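Side-chain contacts in thymidylate synthase A (Bacillus subtilis, PDB 1BKP), which catalyses the reductive methylation of dUMP to dTMP, with 5,10-methylenetetrahydrofolate as both methyl donor and reductant: residues N188-N191 against V192-N196; Y195-L198 against Q199-A203. All coordinates share one frame; numbering follows the deposited sequence.

Interaction 1 of 2, residues N188-N191 against V192-N196; sequences NPFN and VFQYN
Asn191 and Gln194 run side by side off the helix, pointing the same way, with their amide planes only 27° apart. OD1 of Asn191 is modelled 3.0 Å from NE2 of Gln194; both amides are probably turned over in the model, which leaves their side-by-side planes unchanged. Phe190 lies one turn before Gln194 and is set quite differently: its ring stands 76° from the Gln194 amide, and ring atom CE2 is the part that approaches it. On another side of the helix, CG2 of Val192 sits 3.6 Å from ND2 of Asn188. With CG1 anti to the valine N (chi1 169°), CG2 lies beside that N and turns back onto the Asn188 carbonyl. Asn188 ND2 is hydrogen-bonded to Asn182 OD1. These are the first two turns of helix 188-206, the helix of a beta-alpha-beta crossover joining parallel strands 172-183 and 209-223; Asn191 is a predicted dUMP-binding residue, its side chain about 5 Å from that of the catalytic Cys160. Four i to i+4 backbone bonds run through them, among them Val192 N to Asn188 O at 2.9 Å. The Asn191 carbonyl O lies at the edge of the Tyr195 ring, near its plane, 3.8 Å from CD1, while Tyr195 OH is hydrogen-bonded to Trp75 NE1.

Interaction 2 of 2, residues Y195-L198 against Q199-A203; sequences YNVL and QRMIA
Four regular i to i+4 backbone hydrogen bonds join 195-198 to 199-203, of which Met201 N to Val197 O is the shortest at 2.9 Å. The side-chain bond repeats the same spacing: Arg200 NE donates to Asn196 OD1 at 2.8 Å with an N-H...O angle of 159°. NE lies tilted out of the plane of the Asn196 carbonyl, and the amide and guanidinium planes stand 55° apart. With CG of Arg200 beside its own backbone N (chi1 -63°), the chain runs extended back along the helix and brings NE, rather than the far nitrogens, to the asparagine. The Asn196 side chain also crosses that of Gln199, with the two amide planes nearly perpendicular, but Asn196 ND2 and Gln199 OE1, 3.4 Å apart, are badly aligned for a bond. Asn51 links the three instead, accepting from Asn196 ND2 and, weakly, from Arg200 NH2, and donating to Gln199 OE1. Apolar pairs occupy other sides. Leu198 and Ile202 lie alongside each other, Leu198 CD1 being 4.0 Å from Ile202 CD1. Val197 crosses Met201 and touches SD with CG1 at 4.2 Å. Leu198 and Ile202 pack on Trp166 of strand 161-169, Leu198 and Met201 on Leu71 of helix 64-75, and Gln199 NE2 binds the backbone carbonyls of Leu173 and Glu212, bridging strands 172-183 and 209-223.

How the interactions relate
Both interactions belong to helix 188-206, which packs on the six-stranded mixed sheet, and their centres lie 11 Å apart. Interaction 1 comes first along the chain, at the helix start, and interaction 2 continues from it, sharing Tyr195 and Asn196. Both pack against the sheet and helix 64-75; helix 3-17 also covers the early turns, and Trp166 of strand 161-169 meets the later ones. The start of the helix lies beside the catalytic Cys160 and carries a residue predicted to bind dUMP. From there, near the middle of the subunit, the helix runs outward and stays buried along both contacts.

Interaction 1 of 2, residues N188-N191 against V192-N196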
# COMPACT_ATOMS: atom_id res chain seq x y z
N ASN A 188 5.08 -3.22 15.87
CA ASN A 188 5.51 -4.05 14.76
C ASN A 188 5.64 -5.59 15.03
O ASN A 188 5.10 -6.42 14.22
CB ASN A 188 6.82 -3.51 14.19
CG ASN A 188 7.31 -4.32 13.02
OD1 ASN A 188 8.26 -5.06 13.16
ND2 ASN A 188 6.75 -4.05 11.82
N PRO A 189 6.31 -6.00 16.12
CA PRO A 189 6.41 -7.49 16.30
C PRO A 189 5.10 -8.19 16.43
O PRO A 189 4.89 -9.27 15.85
CB PRO A 189 7.33 -7.65 17.53
CG PRO A 189 8.16 -6.31 17.59
CD PRO A 189 7.09 -5.27 17.18
N PHE A 190 4.16 -7.56 17.12
CA PHE A 190 2.81 -8.11 17.32
C PHE A 190 2.09 -8.21 15.94
O PHE A 190 1.44 -9.21 15.62
CB PHE A 190 2.11 -7.12 18.20
CG PHE A 190 0.73 -7.49 18.61
CD1 PHE A 190 0.49 -8.24 19.80
CD2 PHE A 190 -0.35 -7.00 17.91
CE1 PHE A 190 -0.81 -8.45 20.24
CE2 PHE A 190 -1.69 -7.23 18.35
CZ PHE A 190 -1.90 -7.93 19.50
N ASN A 191 2.13 -7.12 15.16
CA ASN A 191 1.45 -7.02 13.85
C ASN A 191 2.03 -7.95 12.78
O ASN A 191 1.27 -8.62 12.08
CB ASN A 191 1.54 -5.59 13.37
CG ASN A 191 0.54 -4.68 14.04
OD1 ASN A 191 -0.60 -5.11 14.44
ND2 ASN A 191 0.90 -3.44 14.16
N VAL A 192 3.36 -8.16 12.78
CA VAL A 192 4.02 -8.98 11.78
C VAL A 192 3.60 -10.45 12.05
O VAL A 192 3.19 -11.17 11.10
CB VAL A 192 5.49 -8.84 11.88
CG1 VAL A 192 6.24 -9.87 11.02
CG2 VAL A 192 5.91 -7.47 11.34
N PHE A 193 3.64 -10.86 13.32
CA PHE A 193 3.21 -12.26 13.64
C PHE A 193 1.74 -12.49 13.31
O PHE A 193 1.39 -13.42 12.61
CB PHE A 193 3.45 -12.54 15.14
CG PHE A 193 2.89 -13.90 15.60
CD1 PHE A 193 3.51 -15.07 15.21
CD2 PHE A 193 1.73 -13.98 16.38
CE1 PHE A 193 2.99 -16.34 15.63
CE2 PHE A 193 1.20 -15.22 16.79
CZ PHE A 193 1.81 -16.38 16.43
N GLN A 194 0.89 -11.54 13.68
CA GLN A 194 -0.54 -11.64 13.56
C GLN A 194 -0.99 -11.83 12.10
O GLN A 194 -1.80 -12.72 11.85
CB GLN A 194 -1.12 -10.38 14.16
CG GLN A 194 -2.47 -9.93 13.76
CD GLN A 194 -2.86 -8.62 14.50
OE1 GLN A 194 -3.63 -8.64 15.48
NE2 GLN A 194 -2.29 -7.53 14.09
N TYR A 195 -0.41 -11.10 11.17
CA TYR A 195 -0.82 -11.26 9.76
C TYR A 195 -0.30 -12.53 9.10
O TYR A 195 -0.94 -13.06 8.13
CB TYR A 195 -0.63 -9.94 8.92
CG TYR A 195 -1.84 -9.08 9.10
CD1 TYR A 195 -2.00 -8.26 10.27
CD2 TYR A 195 -2.88 -9.09 8.13
CE1 TYR A 195 -3.15 -7.48 10.46
CE2 TYR A 195 -4.05 -8.35 8.30
CZ TYR A 195 -4.16 -7.54 9.49
OH TYR A 195 -5.34 -6.84 9.63
N ASN A 196 0.83 -13.05 9.60
CA ASN A 196 1.31 -14.32 9.05
C ASN A 196 0.33 -15.45 9.50
O ASN A 196 0.01 -16.41 8.73
CB ASN A 196 2.74 -14.60 9.55
CG ASN A 196 3.33 -15.80 8.87
OD1 ASN A 196 3.32 -16.83 9.44
ND2 ASN A 196 3.69 -15.70 7.56

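Interaction 2 of 2, residues Y195-L198 against Q199-A203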
# COMPACT_ATOMS: atom_id res chain seq x y z
N TYR A 195 -0.41 -11.10 11.17
CA TYR A 195 -0.82 -11.26 9.76
C TYR A 195 -0.30 -12.53 9.10
O TYR A 195 -0.94 -13.06 8.13
CB TYR A 195 -0.63 -9.94 8.92
CG TYR A 195 -1.84 -9.08 9.10
CD1 TYR A 195 -2.00 -8.26 10.27
CD2 TYR A 195 -2.88 -9.09 8.13
CE1 TYR A 195 -3.15 -7.48 10.46
CE2 TYR A 195 -4.05 -8.35 8.30
CZ TYR A 195 -4.16 -7.54 9.49
OH TYR A 195 -5.34 -6.84 9.63
N ASN A 196 0.83 -13.05 9.60
CA ASN A 196 1.31 -14.32 9.05
C ASN A 196 0.33 -15.45 9.50
O ASN A 196 0.01 -16.41 8.73
CB ASN A 196 2.74 -14.60 9.55
CG ASN A 196 3.33 -15.80 8.87
OD1 ASN A 196 3.32 -16.83 9.44
ND2 ASN A 196 3.69 -15.70 7.56
N VAL A 197 -0.19 -15.34 10.73
CA VAL A 197 -1.19 -16.34 11.18
C VAL A 197 -2.43 -16.29 10.22
O VAL A 197 -2.88 -17.30 9.72
CB VAL A 197 -1.61 -16.11 12.68
CG1 VAL A 197 -2.66 -17.18 13.09
CG2 VAL A 197 -0.37 -16.30 13.50
N LEU A 198 -2.82 -15.08 9.81
CA LEU A 198 -3.96 -14.96 8.94
C LEU A 198 -3.61 -15.66 7.57
O LEU A 198 -4.48 -16.30 6.99
CB LEU A 198 -4.28 -13.49 8.65
CG LEU A 198 -5.50 -13.25 7.75
CD1 LEU A 198 -6.83 -13.69 8.49
CD2 LEU A 198 -5.50 -11.71 7.39
N GLN A 199 -2.38 -15.51 7.09
CA GLN A 199 -1.98 -16.15 5.85
C GLN A 199 -2.18 -17.66 5.96
O GLN A 199 -2.69 -18.31 4.99
CB GLN A 199 -0.53 -15.90 5.52
CG GLN A 199 -0.18 -16.33 4.11
CD GLN A 199 1.26 -16.01 3.77
OE1 GLN A 199 2.01 -15.66 4.66
NE2 GLN A 199 1.66 -16.18 2.49
N ARG A 200 -1.60 -18.23 7.03
CA ARG A 200 -1.72 -19.68 7.29
C ARG A 200 -3.16 -20.13 7.42
O ARG A 200 -3.53 -21.19 6.86
CB ARG A 200 -0.90 -20.07 8.53
CG ARG A 200 0.66 -19.77 8.27
CD ARG A 200 1.53 -19.99 9.51
NE ARG A 200 2.88 -19.58 9.14
CZ ARG A 200 3.89 -20.42 8.97
NH1 ARG A 200 3.76 -21.74 9.25
NH2 ARG A 200 5.04 -19.93 8.61
N MET A 201 -4.02 -19.36 8.09
CA MET A 201 -5.44 -19.75 8.21
C MET A 201 -6.14 -19.85 6.86
O MET A 201 -6.83 -20.84 6.55
CB MET A 201 -6.21 -18.72 9.00
CG MET A 201 -5.84 -18.84 10.55
SD MET A 201 -6.50 -17.36 11.40
CE MET A 201 -8.27 -17.63 11.45
N ILE A 202 -5.91 -18.80 6.05
CA ILE A 202 -6.62 -18.66 4.77
C ILE A 202 -6.08 -19.66 3.76
O ILE A 202 -6.84 -20.26 3.04
CB ILE A 202 -6.72 -17.12 4.20
CG1 ILE A 202 -7.77 -16.31 5.04
CG2 ILE A 202 -7.17 -17.19 2.65
CD1 ILE A 202 -7.79 -14.85 4.79
N ALA A 203 -4.79 -19.89 3.76
CA ALA A 203 -4.24 -20.86 2.83
C ALA A 203 -4.81 -22.29 3.14
O ALA A 203 -5.14 -23.07 2.21
CB ALA A 203 -2.71 -20.87 2.99